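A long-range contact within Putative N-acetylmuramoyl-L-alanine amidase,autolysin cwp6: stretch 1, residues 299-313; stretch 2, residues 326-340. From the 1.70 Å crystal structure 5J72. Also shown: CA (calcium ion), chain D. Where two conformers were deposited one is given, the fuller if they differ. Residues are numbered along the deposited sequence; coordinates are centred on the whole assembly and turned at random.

Stretch 1 299-313: TYNWLSSQGLEEAYY
Stretch 2 (326-340) DQISKIAKNGTSKNR

Stretch 1 runs from helix to strand; stretch 2 leaves a helix and pairs with it in parallel, Glu 310 beside Asn 334 (CA–CA 4.7 Å) and Tyr 313 beside Arg 340 (CA–CA 4.5 Å). Backbone hydrogen bonds run from Lys 333 N to Leu 308 O (3.0 Å), Asn 334 N to Glu 309 O (2.9 Å), Ala 311 N to Asn 334 O (3.1 Å) and Tyr 313 N to Asn 339 O (3.0 Å). Between the last two, the second chain detours through a 3-10 turn at 337-338, and Asn 339 (chi1 m) fills the gap: its ND2 donates to Ala 311 O (3.0 Å) and to Asn 334 OD1 (2.8 Å) while lying over one face of the Tyr 312 ring. Tyr 313 (m, chi2 -85°) turns its ring edge to this detour; its OH donates to Gly 335 O (2.7 Å) and sits 3.3 Å from Ile 328 CB. At Gly 335 an ideal CB would crowd Tyr 313 OH (3.3 Å) and Ala 311 CB (3.4 Å). Ile 328 (m, m) points toward stretch 1, its CG2 3.4 Å from Ala 311 CB. Ile 331 (p, t) is the knob nearer the first helix: CD1 meets Leu 303 CB (3.6 Å), CG2 meets Tyr 300 OH (3.6 Å). Gly 307, at phi/psi 61/52, turns the chain out of that helix.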

# COMPACT_ATOMS: atom_id res chain seq x y z
N THR A 299 14.38 -24.86 -2.07
CA THR A 299 13.03 -24.29 -2.31
C THR A 299 12.41 -24.91 -3.54
O THR A 299 11.27 -25.39 -3.53
CB THR A 299 13.19 -22.80 -2.46
OG1 THR A 299 13.81 -22.34 -1.25
CG2 THR A 299 11.86 -22.08 -2.65
N TYR A 300 13.21 -24.94 -4.63
CA TYR A 300 12.73 -25.53 -5.88
C TYR A 300 12.26 -26.96 -5.68
O TYR A 300 11.19 -27.34 -6.16
CB TYR A 300 13.85 -25.44 -6.97
CG TYR A 300 13.38 -26.03 -8.29
CD1 TYR A 300 12.60 -25.29 -9.16
CD2 TYR A 300 13.71 -27.34 -8.64
CE1 TYR A 300 12.14 -25.84 -10.37
CE2 TYR A 300 13.26 -27.90 -9.84
CZ TYR A 300 12.49 -27.14 -10.71
OH TYR A 300 12.08 -27.70 -11.91
N ASN A 301 13.02 -27.80 -4.92
CA ASN A 301 12.58 -29.20 -4.77
C ASN A 301 11.28 -29.30 -4.02
O ASN A 301 10.43 -30.12 -4.37
CB ASN A 301 13.69 -30.08 -4.04
CG ASN A 301 14.96 -30.19 -4.88
OD1 ASN A 301 14.86 -30.22 -6.12
ND2 ASN A 301 16.18 -30.17 -4.33
N TRP A 302 11.09 -28.49 -2.99
CA TRP A 302 9.82 -28.56 -2.23
C TRP A 302 8.68 -28.00 -3.09
O TRP A 302 7.63 -28.63 -3.18
CB TRP A 302 10.03 -27.75 -0.92
CG TRP A 302 8.84 -27.82 0.00
CD1 TRP A 302 8.51 -28.84 0.83
CD2 TRP A 302 7.80 -26.84 0.13
NE1 TRP A 302 7.33 -28.58 1.45
CE2 TRP A 302 6.87 -27.35 1.05
CE3 TRP A 302 7.58 -25.56 -0.44
CZ2 TRP A 302 5.72 -26.64 1.43
CZ3 TRP A 302 6.44 -24.86 -0.07
CH2 TRP A 302 5.52 -25.40 0.86
N LEU A 303 8.87 -26.83 -3.73
CA LEU A 303 7.80 -26.25 -4.57
C LEU A 303 7.41 -27.22 -5.69
O LEU A 303 6.24 -27.33 -6.03
CB LEU A 303 8.31 -24.96 -5.22
CG LEU A 303 8.55 -23.78 -4.26
CD1 LEU A 303 9.13 -22.66 -5.11
CD2 LEU A 303 7.21 -23.34 -3.53
N SER A 304 8.42 -27.95 -6.26
CA SER A 304 8.10 -28.88 -7.35
C SER A 304 7.14 -29.92 -6.87
O SER A 304 6.29 -30.34 -7.64
CB SER A 304 9.36 -29.57 -7.88
OG SER A 304 10.27 -28.60 -8.36
N SER A 305 7.23 -30.34 -5.59
CA SER A 305 6.31 -31.36 -5.12
C SER A 305 4.99 -30.79 -4.53
O SER A 305 4.14 -31.58 -4.10
CB SER A 305 7.00 -32.22 -4.06
OG SER A 305 8.34 -32.45 -4.45
N GLN A 306 4.81 -29.47 -4.53
CA GLN A 306 3.56 -28.91 -4.00
C GLN A 306 2.43 -28.85 -4.99
O GLN A 306 1.30 -28.65 -4.57
CB GLN A 306 3.80 -27.47 -3.50
CG GLN A 306 4.50 -27.46 -2.19
CD GLN A 306 3.63 -28.18 -1.17
OE1 GLN A 306 4.05 -29.16 -0.60
NE2 GLN A 306 2.36 -27.73 -0.95
N GLY A 307 2.70 -29.02 -6.29
CA GLY A 307 1.62 -28.89 -7.26
C GLY A 307 1.03 -27.47 -7.24
O GLY A 307 -0.18 -27.29 -7.11
N LEU A 308 1.89 -26.47 -7.34
CA LEU A 308 1.43 -25.07 -7.32
C LEU A 308 0.41 -24.74 -8.40
O LEU A 308 0.56 -25.16 -9.58
CB LEU A 308 2.60 -24.16 -7.55
CG LEU A 308 3.65 -24.24 -6.50
CD1 LEU A 308 4.85 -23.40 -6.93
CD2 LEU A 308 3.04 -23.72 -5.16
N GLU A 309 -0.61 -24.01 -8.03
CA GLU A 309 -1.59 -23.56 -8.98
C GLU A 309 -1.17 -22.22 -9.56
O GLU A 309 -1.40 -21.99 -10.74
CB GLU A 309 -2.92 -23.45 -8.29
CG GLU A 309 -3.35 -24.85 -7.86
CD GLU A 309 -4.72 -24.91 -7.23
OE1 GLU A 309 -5.38 -23.85 -7.09
OE2 GLU A 309 -5.14 -26.05 -6.86
N GLU A 310 -0.52 -21.35 -8.76
CA GLU A 310 -0.22 -19.99 -9.23
C GLU A 310 1.04 -19.47 -8.62
O GLU A 310 1.31 -19.80 -7.48
CB GLU A 310 -1.34 -18.98 -8.80
CG GLU A 310 -2.71 -19.21 -9.41
CD GLU A 310 -3.80 -18.45 -8.66
OE1 GLU A 310 -4.86 -19.05 -8.41
OE2 GLU A 310 -3.60 -17.26 -8.34
N ALA A 311 1.84 -18.70 -9.39
CA ALA A 311 3.05 -18.04 -8.89
C ALA A 311 3.00 -16.60 -9.39
O ALA A 311 2.69 -16.34 -10.56
CB ALA A 311 4.31 -18.72 -9.40
N TYR A 312 3.30 -15.66 -8.52
CA TYR A 312 3.34 -14.24 -8.88
C TYR A 312 4.71 -13.76 -8.61
O TYR A 312 5.37 -14.28 -7.74
CB TYR A 312 2.34 -13.42 -8.04
CG TYR A 312 0.92 -13.77 -8.38
CD1 TYR A 312 0.26 -14.79 -7.70
CD2 TYR A 312 0.25 -13.12 -9.41
CE1 TYR A 312 -1.04 -15.16 -8.04
CE2 TYR A 312 -1.06 -13.48 -9.76
CZ TYR A 312 -1.69 -14.50 -9.07
OH TYR A 312 -2.95 -14.90 -9.41
N TYR A 313 5.18 -12.78 -9.40
CA TYR A 313 6.53 -12.23 -9.25
C TYR A 313 6.43 -10.76 -8.91
O TYR A 313 5.96 -9.97 -9.75
CB TYR A 313 7.31 -12.41 -10.59
CG TYR A 313 7.21 -13.82 -11.10
CD1 TYR A 313 8.09 -14.81 -10.65
CD2 TYR A 313 6.22 -14.19 -12.00
CE1 TYR A 313 7.97 -16.13 -11.09
CE2 TYR A 313 6.09 -15.50 -12.43
CZ TYR A 313 6.96 -16.47 -11.97
OH TYR A 313 6.81 -17.78 -12.36
N ASP A 326 10.84 -18.51 -16.03
CA ASP A 326 10.92 -19.75 -16.78
C ASP A 326 10.98 -20.94 -15.83
O ASP A 326 10.29 -21.93 -16.06
CB ASP A 326 12.21 -19.78 -17.60
CG ASP A 326 12.32 -21.13 -18.29
OD1 ASP A 326 13.16 -21.97 -17.85
OD2 ASP A 326 11.55 -21.36 -19.24
N GLN A 327 11.83 -20.86 -14.79
CA GLN A 327 11.98 -21.94 -13.80
C GLN A 327 10.66 -22.25 -13.12
O GLN A 327 10.23 -23.41 -13.09
CB GLN A 327 12.97 -21.51 -12.73
CG GLN A 327 13.20 -22.60 -11.69
CD GLN A 327 14.09 -22.11 -10.56
OE1 GLN A 327 13.88 -21.03 -10.00
NE2 GLN A 327 15.07 -22.90 -10.12
N ILE A 328 9.99 -21.20 -12.60
CA ILE A 328 8.76 -21.40 -11.85
C ILE A 328 7.57 -21.66 -12.73
O ILE A 328 6.68 -22.47 -12.38
CB ILE A 328 8.54 -20.17 -10.93
CG1 ILE A 328 9.74 -20.04 -9.96
CG2 ILE A 328 7.17 -20.33 -10.19
CD1 ILE A 328 9.96 -21.34 -9.11
N SER A 329 7.50 -21.00 -13.89
CA SER A 329 6.42 -21.28 -14.81
C SER A 329 6.35 -22.77 -15.12
O SER A 329 5.26 -23.29 -15.37
CB SER A 329 6.65 -20.53 -16.14
OG SER A 329 5.50 -20.68 -16.96
N LYS A 330 7.50 -23.45 -15.17
CA LYS A 330 7.53 -24.90 -15.50
C LYS A 330 6.95 -25.77 -14.38
O LYS A 330 6.52 -26.91 -14.65
CB LYS A 330 8.97 -25.31 -15.78
CG LYS A 330 9.40 -24.81 -17.14
CD LYS A 330 10.81 -25.17 -17.49
CE LYS A 330 11.02 -24.73 -18.92
NZ LYS A 330 12.43 -24.38 -19.16
N ILE A 331 6.91 -25.26 -13.14
CA ILE A 331 6.36 -26.09 -12.05
C ILE A 331 5.06 -25.52 -11.45
O ILE A 331 4.53 -26.11 -10.53
CB ILE A 331 7.41 -26.37 -10.92
CG1 ILE A 331 7.94 -25.03 -10.30
CG2 ILE A 331 8.54 -27.20 -11.49
CD1 ILE A 331 8.49 -25.20 -8.84
N ALA A 332 4.52 -24.40 -11.97
CA ALA A 332 3.24 -23.86 -11.48
C ALA A 332 2.20 -23.93 -12.63
O ALA A 332 2.61 -23.77 -13.77
CB ALA A 332 3.43 -22.41 -11.06
N LYS A 333 0.92 -24.16 -12.38
CA LYS A 333 -0.02 -24.21 -13.48
C LYS A 333 -0.12 -22.86 -14.15
O LYS A 333 -0.20 -22.79 -15.39
CB LYS A 333 -1.40 -24.67 -13.02
CG LYS A 333 -1.39 -26.13 -12.59
CD LYS A 333 -2.83 -26.61 -12.32
CE LYS A 333 -2.89 -28.11 -12.07
N ASN A 334 -0.07 -21.76 -13.36
CA ASN A 334 -0.20 -20.40 -13.89
C ASN A 334 0.91 -19.54 -13.27
O ASN A 334 0.72 -18.94 -12.22
CB ASN A 334 -1.65 -19.93 -13.57
CG ASN A 334 -1.94 -18.43 -13.62
OD1 ASN A 334 -1.16 -17.64 -14.16
ND2 ASN A 334 -3.11 -17.97 -13.12
N GLY A 335 2.06 -19.49 -13.94
CA GLY A 335 3.22 -18.75 -13.42
C GLY A 335 3.98 -18.04 -14.52
O GLY A 335 5.19 -17.97 -14.47
N THR A 336 3.27 -17.52 -15.55
CA THR A 336 3.96 -16.81 -16.63
C THR A 336 4.23 -15.37 -16.24
O THR A 336 3.80 -14.92 -15.17
CB THR A 336 3.11 -16.81 -17.92
OG1 THR A 336 2.01 -15.91 -17.76
CG2 THR A 336 2.57 -18.23 -18.26
N SER A 337 4.92 -14.65 -17.13
CA SER A 337 5.30 -13.25 -16.91
C SER A 337 4.12 -12.38 -16.77
O SER A 337 4.26 -11.24 -16.31
CB SER A 337 6.21 -12.77 -18.04
OG SER A 337 5.49 -12.83 -19.27
N LYS A 338 2.95 -12.84 -17.17
CA LYS A 338 1.74 -12.05 -17.00
C LYS A 338 1.50 -11.77 -15.47
O LYS A 338 0.78 -10.85 -15.09
CB LYS A 338 0.56 -12.87 -17.53
CG LYS A 338 -0.67 -12.02 -17.78
CD LYS A 338 -1.82 -12.37 -16.81
CE LYS A 338 -2.82 -11.23 -16.70
NZ LYS A 338 -3.28 -11.01 -15.30
N ASN A 339 2.10 -12.62 -14.62
CA ASN A 339 1.89 -12.52 -13.17
C ASN A 339 2.96 -11.67 -12.52
O ASN A 339 3.09 -11.68 -11.29
CB ASN A 339 1.90 -13.93 -12.56
CG ASN A 339 0.67 -14.70 -12.96
OD1 ASN A 339 -0.23 -14.13 -13.60
ND2 ASN A 339 0.49 -15.96 -12.58
N ARG A 340 3.74 -10.92 -13.32
CA ARG A 340 4.71 -10.02 -12.72
C ARG A 340 4.06 -8.68 -12.35
O ARG A 340 3.28 -8.13 -13.11
CB ARG A 340 5.88 -9.68 -13.69
CG ARG A 340 6.88 -8.71 -13.06
CD ARG A 340 7.83 -8.07 -14.12
NE ARG A 340 8.68 -9.09 -14.78
CZ ARG A 340 9.82 -9.58 -14.30
NH1 ARG A 340 10.27 -9.19 -13.11
NH2 ARG A 340 10.55 -10.43 -15.03
CA CA D . 3.46 -24.88 -15.80
O HOH W 1 11.61 -25.59 -13.82
O HOH W 2 4.46 -27.42 -8.11
O HOH W 3 1.52 -27.59 -10.60
O HOH W 4 1.86 -23.88 -16.90